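Local coordinates for mitochondrial dynamics protein MID49 (Mus musculus, PDB 4WOY) that recruits the fission mediator DNM1L to the mitochondrial surface, regulates its GTPase activity and is required for mitochondrial fission, at residues Ser186-Ala194 / Trp205-Glu213; Arg247-Leu258 / His295-Phe306. The protein carries 1 engineered substitution. All coordinates share one frame; numbering follows the deposited sequence.

Contact 1: Ser186-Ala194 / Trp205-Glu213; sequences STDDRLLLA and WLQDLYPVE
OD1 of Asp-188, whose carboxylate rests against the CG2 methyl of Val-212, is gripped twice by Arg-190. The backbone N of Arg-190 reaches OD1 at 2.8 Å from above the carboxylate plane, closing an Asx turn, while NE also donates to OD1, which lies in the guanidinium plane and accepts through its syn lone pair. NH2 of Arg-190 completes a side-on salt bridge to OD2 of Asp-188 at 3.0 Å. A bend at chi3 (61°) curls the arginine back onto the aspartate and leaves one guanidinium face over CD2 of Leu-209, which lies 3.8 Å from NH1. Beyond this turn, two antiparallel hydrogen-bonded pairs follow, Leu-191 with Asp-208 and Leu-193 with Leu-206, where Leu-193 N meets Leu-206 O at 2.6 Å. CG of Leu-193 packs 3.6 Å from CB of Asp-208. The carboxylate of Asp-208 is doubly used, since OD1 caps the following helix through Tyr-210 N while OD2 forms a salt bridge with Arg-70. At the other end, Ala-194 CB sits over the six-membered ring of Trp-205, 3.8 Å from CZ3, and the indole NE1 is bonded to Leu-124 O. Strands 191-193 and 205-208 form a beta hairpin with a long connection, set between strands 173-182 and 97-102 in the central mixed sheet of the nucleotidyltransferase-like domain.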
loop_
_atom_site.group_PDB
_atom_site.type_symbol
_atom_site.label_atom_id
_atom_site.label_comp_id
_atom_site.label_asym_id
_atom_site.label_seq_id
_atom_site.Cartn_x
_atom_site.Cartn_y
_atom_site.Cartn_z
ATOM N N SER A 186 2.107 19.047 2.322
ATOM C CA SER A 186 2.362 19.989 1.246
ATOM C C SER A 186 3.728 19.770 0.579
ATOM O O SER A 186 3.920 20.074 -0.599
ATOM C CB SER A 186 2.246 21.418 1.779
ATOM O OG SER A 186 2.131 22.332 0.709
ATOM N N THR A 187 4.668 19.236 1.347
ATOM C CA THR A 187 6.060 19.142 0.925
ATOM C C THR A 187 6.455 17.810 0.252
ATOM O O THR A 187 7.471 17.751 -0.448
ATOM C CB THR A 187 6.969 19.388 2.120
ATOM O OG1 THR A 187 6.982 18.226 2.953
ATOM C CG2 THR A 187 6.441 20.565 2.922
ATOM N N ASP A 188 5.698 16.740 0.508
ATOM C CA ASP A 188 5.900 15.483 -0.202
ATOM C C ASP A 188 4.566 14.870 -0.646
ATOM O O ASP A 188 3.496 15.492 -0.558
ATOM C CB ASP A 188 6.728 14.471 0.637
ATOM C CG ASP A 188 5.993 13.914 1.878
ATOM O OD1 ASP A 188 4.753 13.740 1.874
ATOM O OD2 ASP A 188 6.682 13.590 2.870
ATOM N N ASP A 189 4.643 13.642 -1.140
ATOM C CA ASP A 189 3.484 12.998 -1.729
ATOM C C ASP A 189 2.793 11.977 -0.835
ATOM O O ASP A 189 2.086 11.116 -1.337
ATOM C CB ASP A 189 3.892 12.357 -3.055
ATOM C CG ASP A 189 4.190 13.396 -4.126
ATOM O OD1 ASP A 189 3.372 14.330 -4.303
ATOM O OD2 ASP A 189 5.262 13.302 -4.756
ATOM N N ARG A 190 2.982 12.063 0.478
ATOM C CA ARG A 190 2.269 11.155 1.388
ATOM C C ARG A 190 0.753 11.388 1.290
ATOM O O ARG A 190 0.312 12.460 0.881
ATOM C CB ARG A 190 2.750 11.339 2.824
ATOM C CG ARG A 190 2.367 12.671 3.433
ATOM C CD ARG A 190 2.979 12.825 4.793
ATOM N NE ARG A 190 4.425 12.783 4.727
ATOM C CZ ARG A 190 5.198 12.441 5.749
ATOM N NH1 ARG A 190 4.641 12.111 6.908
ATOM N NH2 ARG A 190 6.518 12.416 5.611
ATOM N N LEU A 191 -0.047 10.382 1.616
ATOM C CA LEU A 191 -1.494 10.484 1.451
ATOM C C LEU A 191 -2.220 10.068 2.715
ATOM O O LEU A 191 -1.636 9.455 3.613
ATOM C CB LEU A 191 -1.984 9.617 0.276
ATOM C CG LEU A 191 -1.423 10.003 -1.111
ATOM C CD1 LEU A 191 -1.770 8.961 -2.192
ATOM C CD2 LEU A 191 -1.885 11.406 -1.543
ATOM N N LEU A 192 -3.497 10.427 2.774
ATOM C CA LEU A 192 -4.412 9.824 3.720
ATOM C C LEU A 192 -5.397 9.009 2.911
ATOM O O LEU A 192 -5.922 9.503 1.897
ATOM C CB LEU A 192 -5.145 10.887 4.534
ATOM C CG LEU A 192 -4.257 11.936 5.191
ATOM C CD1 LEU A 192 -5.114 12.990 5.882
ATOM C CD2 LEU A 192 -3.299 11.261 6.124
ATOM N N LEU A 193 -5.660 7.778 3.343
ATOM C CA LEU A 193 -6.601 6.922 2.642
ATOM C C LEU A 193 -7.874 6.743 3.435
ATOM O O LEU A 193 -7.839 6.618 4.655
ATOM C CB LEU A 193 -6.003 5.541 2.379
ATOM C CG LEU A 193 -4.545 5.307 1.995
ATOM C CD1 LEU A 193 -4.169 3.895 2.358
ATOM C CD2 LEU A 193 -4.367 5.500 0.520
ATOM N N ALA A 194 -8.992 6.689 2.739
ATOM C CA ALA A 194 -10.214 6.223 3.329
ATOM C C ALA A 194 -10.156 4.694 3.383
ATOM O O ALA A 194 -10.637 4.013 2.482
ATOM C CB ALA A 194 -11.416 6.691 2.509
ATOM N N TRP A 205 -8.892 8.861 8.829
ATOM C CA TRP A 205 -8.221 8.428 7.604
ATOM C C TRP A 205 -6.935 7.679 7.950
ATOM O O TRP A 205 -6.371 7.885 9.022
ATOM C CB TRP A 205 -7.905 9.642 6.720
ATOM C CG TRP A 205 -9.149 10.267 6.238
ATOM C CD1 TRP A 205 -10.116 10.868 6.994
ATOM C CD2 TRP A 205 -9.611 10.309 4.890
ATOM N NE1 TRP A 205 -11.152 11.280 6.198
ATOM C CE2 TRP A 205 -10.867 10.957 4.904
ATOM C CE3 TRP A 205 -9.081 9.870 3.673
ATOM C CZ2 TRP A 205 -11.593 11.173 3.749
ATOM C CZ3 TRP A 205 -9.803 10.083 2.534
ATOM C CH2 TRP A 205 -11.050 10.733 2.573
ATOM N N LEU A 206 -6.476 6.807 7.058
ATOM C CA LEU A 206 -5.255 6.071 7.313
ATOM C C LEU A 206 -4.067 6.749 6.588
ATOM O O LEU A 206 -4.142 7.122 5.409
ATOM C CB LEU A 206 -5.431 4.631 6.859
ATOM C CG LEU A 206 -4.324 3.640 7.160
ATOM C CD1 LEU A 206 -4.397 3.292 8.640
ATOM C CD2 LEU A 206 -4.500 2.425 6.315
ATOM N N GLN A 207 -2.965 6.927 7.293
ATOM C CA GLN A 207 -1.802 7.521 6.660
ATOM C C GLN A 207 -1.190 6.529 5.692
ATOM O O GLN A 207 -0.975 5.364 6.020
ATOM C CB GLN A 207 -0.752 7.930 7.683
ATOM C CG GLN A 207 0.487 8.519 7.045
ATOM C CD GLN A 207 1.568 8.840 8.056
ATOM O OE1 GLN A 207 2.013 7.968 8.814
ATOM N NE2 GLN A 207 1.979 10.103 8.096
ATOM N N ASP A 208 -0.873 7.019 4.506
ATOM C CA ASP A 208 -0.207 6.209 3.517
ATOM C C ASP A 208 1.156 6.804 3.187
ATOM O O ASP A 208 1.238 7.848 2.550
ATOM C CB ASP A 208 -1.055 6.116 2.260
ATOM C CG ASP A 208 -0.328 5.401 1.130
ATOM O OD1 ASP A 208 0.366 4.411 1.433
ATOM O OD2 ASP A 208 -0.433 5.847 -0.036
ATOM N N LEU A 209 2.215 6.136 3.641
ATOM C CA LEU A 209 3.581 6.597 3.390
ATOM C C LEU A 209 4.199 5.980 2.130
ATOM O O LEU A 209 5.357 6.263 1.805
ATOM C CB LEU A 209 4.486 6.317 4.590
ATOM C CG LEU A 209 4.108 7.104 5.853
ATOM C CD1 LEU A 209 5.020 6.790 7.056
ATOM C CD2 LEU A 209 4.056 8.614 5.563
ATOM N N TYR A 210 3.433 5.156 1.422
ATOM C CA TYR A 210 3.978 4.427 0.287
ATOM C C TYR A 210 4.664 5.350 -0.774
ATOM O O TYR A 210 5.791 5.072 -1.169
ATOM C CB TYR A 210 2.883 3.558 -0.364
ATOM C CG TYR A 210 3.330 2.918 -1.662
ATOM C CD1 TYR A 210 3.965 1.672 -1.666
ATOM C CD2 TYR A 210 3.147 3.572 -2.877
ATOM C CE1 TYR A 210 4.393 1.089 -2.840
ATOM C CE2 TYR A 210 3.574 3.004 -4.049
ATOM C CZ TYR A 210 4.192 1.758 -4.032
ATOM O OH TYR A 210 4.622 1.216 -5.213
ATOM N N PRO A 211 4.011 6.451 -1.208
ATOM C CA PRO A 211 4.666 7.311 -2.213
ATOM C C PRO A 211 5.984 7.929 -1.742
ATOM O O PRO A 211 6.908 8.102 -2.535
ATOM C CB PRO A 211 3.629 8.414 -2.468
ATOM C CG PRO A 211 2.321 7.801 -2.091
ATOM C CD PRO A 211 2.648 6.939 -0.887
ATOM N N VAL A 212 6.060 8.288 -0.466
ATOM C CA VAL A 212 7.279 8.865 0.095
ATOM C C VAL A 212 8.400 7.835 0.159
ATOM O O VAL A 212 9.544 8.131 -0.179
ATOM C CB VAL A 212 7.034 9.417 1.510
ATOM C CG1 VAL A 212 8.322 9.967 2.088
ATOM C CG2 VAL A 212 5.954 10.475 1.487
ATOM N N GLU A 213 8.044 6.628 0.601
ATOM C CA GLU A 213 8.978 5.516 0.751
ATOM C C GLU A 213 9.563 5.083 -0.584
ATOM O O GLU A 213 10.770 4.865 -0.696
ATOM C CB GLU A 213 8.300 4.318 1.436
ATOM C CG GLU A 213 7.867 4.603 2.863
ATOM C CD GLU A 213 6.910 3.559 3.434
ATOM O OE1 GLU A 213 6.222 2.867 2.658
ATOM O OE2 GLU A 213 6.826 3.465 4.674
#

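Contact 2: Arg247-Leu258 / His295-Phe306; sequences RLGWSHLTQVVL and HFNPSVNLLGNF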
loop_
_atom_site.group_PDB
_atom_site.type_symbol
_atom_site.label_atom_id
_atom_site.label_comp_id
_atom_site.label_asym_id
_atom_site.label_seq_id
_atom_site.Cartn_x
_atom_site.Cartn_y
_atom_site.Cartn_z
ATOM N N ARG A 247 2.510 -12.333 7.553
ATOM C CA ARG A 247 2.097 -11.060 8.152
ATOM C C ARG A 247 3.137 -9.951 7.885
ATOM O O ARG A 247 2.819 -8.765 7.876
ATOM C CB ARG A 247 1.892 -11.225 9.660
ATOM C CG ARG A 247 0.607 -11.928 10.080
ATOM C CD ARG A 247 -0.624 -11.075 9.872
ATOM N NE ARG A 247 -0.562 -9.779 10.552
ATOM C CZ ARG A 247 -0.841 -9.583 11.837
ATOM N NH1 ARG A 247 -1.174 -10.603 12.607
ATOM N NH2 ARG A 247 -0.777 -8.367 12.360
ATOM N N LEU A 248 4.386 -10.356 7.680
ATOM C CA LEU A 248 5.444 -9.426 7.321
ATOM C C LEU A 248 5.208 -9.047 5.888
ATOM O O LEU A 248 5.507 -9.833 4.987
ATOM C CB LEU A 248 6.819 -10.062 7.484
ATOM C CG LEU A 248 7.162 -10.356 8.936
ATOM C CD1 LEU A 248 8.557 -10.948 9.055
ATOM C CD2 LEU A 248 6.994 -9.074 9.772
ATOM N N GLY A 249 4.623 -7.874 5.677
ATOM C CA GLY A 249 4.238 -7.473 4.340
ATOM C C GLY A 249 5.092 -6.360 3.787
ATOM O O GLY A 249 6.098 -5.983 4.367
ATOM N N TRP A 250 4.636 -5.776 2.694
ATOM C CA TRP A 250 5.391 -4.753 2.000
ATOM C C TRP A 250 5.830 -3.607 2.922
ATOM O O TRP A 250 6.985 -3.207 2.923
ATOM C CB TRP A 250 4.542 -4.197 0.878
ATOM C CG TRP A 250 5.225 -3.137 0.129
ATOM C CD1 TRP A 250 5.312 -1.819 0.472
ATOM C CD2 TRP A 250 5.874 -3.272 -1.134
ATOM N NE1 TRP A 250 6.009 -1.133 -0.486
ATOM C CE2 TRP A 250 6.367 -1.999 -1.483
ATOM C CE3 TRP A 250 6.086 -4.343 -2.004
ATOM C CZ2 TRP A 250 7.066 -1.768 -2.665
ATOM C CZ3 TRP A 250 6.797 -4.120 -3.170
ATOM C CH2 TRP A 250 7.274 -2.838 -3.496
ATOM N N SER A 251 4.903 -3.086 3.715
ATOM C CA SER A 251 5.195 -1.928 4.557
ATOM C C SER A 251 6.211 -2.253 5.652
ATOM O O SER A 251 7.058 -1.422 5.980
ATOM C CB SER A 251 3.913 -1.394 5.193
ATOM O OG SER A 251 3.384 -2.362 6.062
ATOM N N HIS A 252 6.115 -3.454 6.218
ATOM C CA HIS A 252 7.055 -3.906 7.240
ATOM C C HIS A 252 8.472 -3.953 6.724
ATOM O O HIS A 252 9.412 -3.436 7.371
ATOM C CB HIS A 252 6.692 -5.294 7.727
ATOM C CG HIS A 252 5.347 -5.377 8.354
ATOM N ND1 HIS A 252 4.197 -5.553 7.613
ATOM C CD2 HIS A 252 4.959 -5.307 9.649
ATOM C CE1 HIS A 252 3.155 -5.576 8.427
ATOM N NE2 HIS A 252 3.589 -5.427 9.666
ATOM N N LEU A 253 8.625 -4.620 5.577
ATOM C CA LEU A 253 9.942 -4.907 5.031
ATOM C C LEU A 253 10.534 -3.638 4.416
ATOM O O LEU A 253 11.757 -3.490 4.317
ATOM C CB LEU A 253 9.854 -6.063 4.013
ATOM C CG LEU A 253 9.281 -7.361 4.612
ATOM C CD1 LEU A 253 8.719 -8.290 3.539
ATOM C CD2 LEU A 253 10.339 -8.082 5.453
ATOM N N THR A 254 9.668 -2.710 4.022
ATOM C CA THR A 254 10.123 -1.398 3.576
ATOM C C THR A 254 10.951 -0.723 4.660
ATOM O O THR A 254 12.000 -0.115 4.405
ATOM C CB THR A 254 8.932 -0.503 3.224
ATOM O OG1 THR A 254 8.279 -1.027 2.061
ATOM C CG2 THR A 254 9.371 0.970 2.999
ATOM N N GLN A 255 10.458 -0.844 5.884
ATOM C CA GLN A 255 11.101 -0.231 7.035
ATOM C C GLN A 255 12.499 -0.808 7.218
ATOM O O GLN A 255 13.448 -0.094 7.564
ATOM C CB GLN A 255 10.245 -0.460 8.285
ATOM C CG GLN A 255 9.190 0.596 8.567
ATOM C CD GLN A 255 8.750 1.390 7.358
ATOM O OE1 GLN A 255 9.343 2.409 7.034
ATOM N NE2 GLN A 255 7.682 0.955 6.717
ATOM N N VAL A 256 12.604 -2.116 6.984
ATOM C CA VAL A 256 13.873 -2.818 7.090
ATOM C C VAL A 256 14.842 -2.289 6.072
ATOM O O VAL A 256 15.987 -2.028 6.400
ATOM C CB VAL A 256 13.738 -4.321 6.872
ATOM C CG1 VAL A 256 15.116 -4.951 6.959
ATOM C CG2 VAL A 256 12.799 -4.940 7.917
ATOM N N VAL A 257 14.393 -2.154 4.827
ATOM C CA VAL A 257 15.280 -1.702 3.755
ATOM C C VAL A 257 15.609 -0.208 3.865
ATOM O O VAL A 257 16.712 0.213 3.521
ATOM C CB VAL A 257 14.689 -2.020 2.372
ATOM C CG1 VAL A 257 15.578 -1.420 1.241
ATOM C CG2 VAL A 257 14.560 -3.534 2.222
ATOM N N LEU A 258 14.676 0.593 4.367
ATOM C CA LEU A 258 14.996 1.996 4.626
ATOM C C LEU A 258 16.076 2.113 5.701
ATOM O O LEU A 258 16.954 2.944 5.603
ATOM C CB LEU A 258 13.745 2.783 5.026
ATOM C CG LEU A 258 12.871 3.139 3.812
ATOM C CD1 LEU A 258 11.528 3.707 4.214
ATOM C CD2 LEU A 258 13.606 4.107 2.882
ATOM N N HIS A 295 9.878 4.423 9.205
ATOM C CA HIS A 295 10.976 5.343 8.948
ATOM C C HIS A 295 10.517 6.807 8.909
ATOM O O HIS A 295 11.165 7.689 9.470
ATOM C CB HIS A 295 11.673 4.976 7.642
ATOM C CG HIS A 295 12.969 5.696 7.439
ATOM N ND1 HIS A 295 13.076 6.840 6.672
ATOM C CD2 HIS A 295 14.210 5.458 7.931
ATOM C CE1 HIS A 295 14.330 7.258 6.683
ATOM N NE2 HIS A 295 15.035 6.438 7.439
ATOM N N PHE A 296 9.381 7.050 8.273
ATOM C CA PHE A 296 8.870 8.400 8.095
ATOM C C PHE A 296 7.744 8.711 9.066
ATOM O O PHE A 296 7.091 9.735 8.946
ATOM C CB PHE A 296 8.368 8.594 6.662
ATOM C CG PHE A 296 9.457 8.608 5.628
ATOM C CD1 PHE A 296 10.243 9.738 5.450
ATOM C CD2 PHE A 296 9.671 7.497 4.809
ATOM C CE1 PHE A 296 11.235 9.772 4.500
ATOM C CE2 PHE A 296 10.663 7.522 3.846
ATOM C CZ PHE A 296 11.453 8.664 3.692
ATOM N N ASN A 297 7.495 7.796 9.992
ATOM C CA ASN A 297 6.576 8.031 11.098
ATOM C C ASN A 297 6.878 7.078 12.248
ATOM O O ASN A 297 6.137 6.107 12.472
ATOM C CB ASN A 297 5.128 7.853 10.652
ATOM C CG ASN A 297 4.138 8.267 11.720
ATOM O OD1 ASN A 297 4.524 8.838 12.737
ATOM N ND2 ASN A 297 2.860 7.984 11.498
ATOM N N PRO A 298 7.946 7.376 13.003
ATOM C CA PRO A 298 8.518 6.487 14.026
ATOM C C PRO A 298 7.585 6.137 15.190
ATOM O O PRO A 298 7.817 5.136 15.879
ATOM C CB PRO A 298 9.734 7.276 14.518
ATOM C CG PRO A 298 10.126 8.100 13.328
ATOM C CD PRO A 298 8.829 8.521 12.716
ATOM N N SER A 299 6.573 6.960 15.435
ATOM C CA SER A 299 5.601 6.650 16.462
ATOM C C SER A 299 4.751 5.444 16.059
ATOM O O SER A 299 4.177 4.792 16.926
ATOM C CB SER A 299 4.744 7.876 16.807
ATOM O OG SER A 299 4.144 8.438 15.671
ATOM N N VAL A 300 4.633 5.127 14.770
ATOM C CA VAL A 300 3.886 3.903 14.487
ATOM C C VAL A 300 4.830 2.690 14.513
ATOM O O VAL A 300 5.869 2.627 13.843
ATOM C CB VAL A 300 3.054 3.950 13.144
ATOM C CG1 VAL A 300 2.154 5.159 13.103
ATOM C CG2 VAL A 300 3.900 3.951 11.967
ATOM N N ASN A 301 4.433 1.720 15.324
ATOM C CA ASN A 301 5.162 0.482 15.480
ATOM C C ASN A 301 4.483 -0.606 14.635
ATOM O O ASN A 301 3.372 -1.051 14.941
ATOM C CB ASN A 301 5.217 0.109 16.960
ATOM C CG ASN A 301 5.852 -1.235 17.202
ATOM O OD1 ASN A 301 6.452 -1.838 16.296
ATOM N ND2 ASN A 301 5.744 -1.717 18.439
ATOM N N LEU A 302 5.144 -1.019 13.559
ATOM C CA LEU A 302 4.515 -1.954 12.629
ATOM C C LEU A 302 4.344 -3.347 13.229
ATOM O O LEU A 302 3.678 -4.199 12.648
ATOM C CB LEU A 302 5.298 -2.019 11.316
ATOM C CG LEU A 302 5.090 -0.785 10.424
ATOM C CD1 LEU A 302 5.510 -1.079 9.013
ATOM C CD2 LEU A 302 3.639 -0.319 10.433
ATOM N N LEU A 303 4.951 -3.571 14.393
ATOM C CA LEU A 303 4.789 -4.830 15.117
ATOM C C LEU A 303 3.866 -4.708 16.309
ATOM O O LEU A 303 3.722 -5.653 17.074
ATOM C CB LEU A 303 6.136 -5.366 15.600
ATOM C CG LEU A 303 7.180 -5.832 14.602
ATOM C CD1 LEU A 303 8.330 -6.386 15.399
ATOM C CD2 LEU A 303 6.590 -6.854 13.607
ATOM N N GLY A 304 3.265 -3.536 16.473
ATOM C CA GLY A 304 2.463 -3.226 17.650
ATOM C C GLY A 304 1.249 -4.103 17.867
ATOM O O GLY A 304 0.908 -4.444 18.999
ATOM N N ASN A 305 0.586 -4.451 16.772
ATOM C CA ASN A 305 -0.622 -5.245 16.824
ATOM C C ASN A 305 -0.326 -6.736 16.661
ATOM O O ASN A 305 -1.235 -7.529 16.443
ATOM C CB ASN A 305 -1.613 -4.779 15.749
ATOM C CG ASN A 305 -1.050 -4.899 14.332
ATOM O OD1 ASN A 305 0.173 -4.957 14.134
ATOM N ND2 ASN A 305 -1.943 -4.929 13.337
ATOM N N PHE A 306 0.942 -7.124 16.745
ATOM C CA PHE A 306 1.265 -8.548 16.769
ATOM C C PHE A 306 1.112 -9.102 18.181
ATOM O O PHE A 306 1.590 -8.510 19.151
ATOM C CB PHE A 306 2.682 -8.811 16.269
ATOM C CG PHE A 306 2.819 -8.770 14.782
ATOM C CD1 PHE A 306 2.472 -7.635 14.065
ATOM C CD2 PHE A 306 3.304 -9.868 14.094
ATOM C CE1 PHE A 306 2.611 -7.599 12.679
ATOM C CE2 PHE A 306 3.442 -9.844 12.710
ATOM C CZ PHE A 306 3.097 -8.709 11.999
HETATM O O HOH W 1 8.134 4.566 6.564
#
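Arg-247 lays its guanidinium over a face of the Phe-306 ring, where the approach to helix 250-261 meets consecutive type I turns in the Mab-21 HhH/H2TH-like region. The two groups come from opposite directions and stack with planes 30° apart, a cation-pi pair in which CZ of Arg-247 lies 4.2 Å from the centroid of the Phe-306 ring. Bends at chi2 and chi3 bring the guanidinium back over the ring, and NH1 turns to a salt bridge with Glu-310. CB of Arg-247 touches the ring too, 3.6 Å from CZ of Phe-306. The opposite face of Phe-306 is covered by CD2 of Leu-303. His-252 presents NE2 to the edge of the same ring, near its plane, and gives a weak, bent hydrogen bond to Leu-302 O at 3.2 Å. Leu-302 wedges against the helix: its CD1 lies over one face of the His-252 imidazole and reaches Ser-251 O at 3.4 Å. Nearly two turns further along the helix, Leu-258 meets the start of 295-306, crossing His-295 at about a right angle; its CB rests over the His-295 imidazole, and CD1 is 3.9 Å from CE2 of Phe-296. Between these patches Gln-255, bent at chi2, turns its amide toward the loop. Its OE1 receives His-295 N at 3.0 Å, nearly straight at hydrogen (172°) but from above the carbonyl plane, and also accepts from a water, which in turn accepts from Phe-296 N.

Contact 1 belongs to the central sheet of the nucleotidyltransferase-like part, contact 2 to the helical Mab-21-like part. Both are partly buried: contact 1 buries Leu-192, Leu-193 and Trp-205 but exposes its turn at Asp-189, and contact 2 buries Leu-258, Leu-302 and Phe-306 but exposes Arg-247 and Asn-305. Contact 1 relies on regular backbone pairing finished by a charged turn, whereas contact 2 has no main-chain pairing and depends mainly on side chains of helix 250-261 and the residues just before it, set against 295-306. They join directly. Gln-207 OE1 lies 2.8 Å from Asn-297 ND2, a probable hydrogen bond. Helix 210-224, which starts in contact 1, brings Tyr-210 against Trp-250 and Glu-213 against Thr-254.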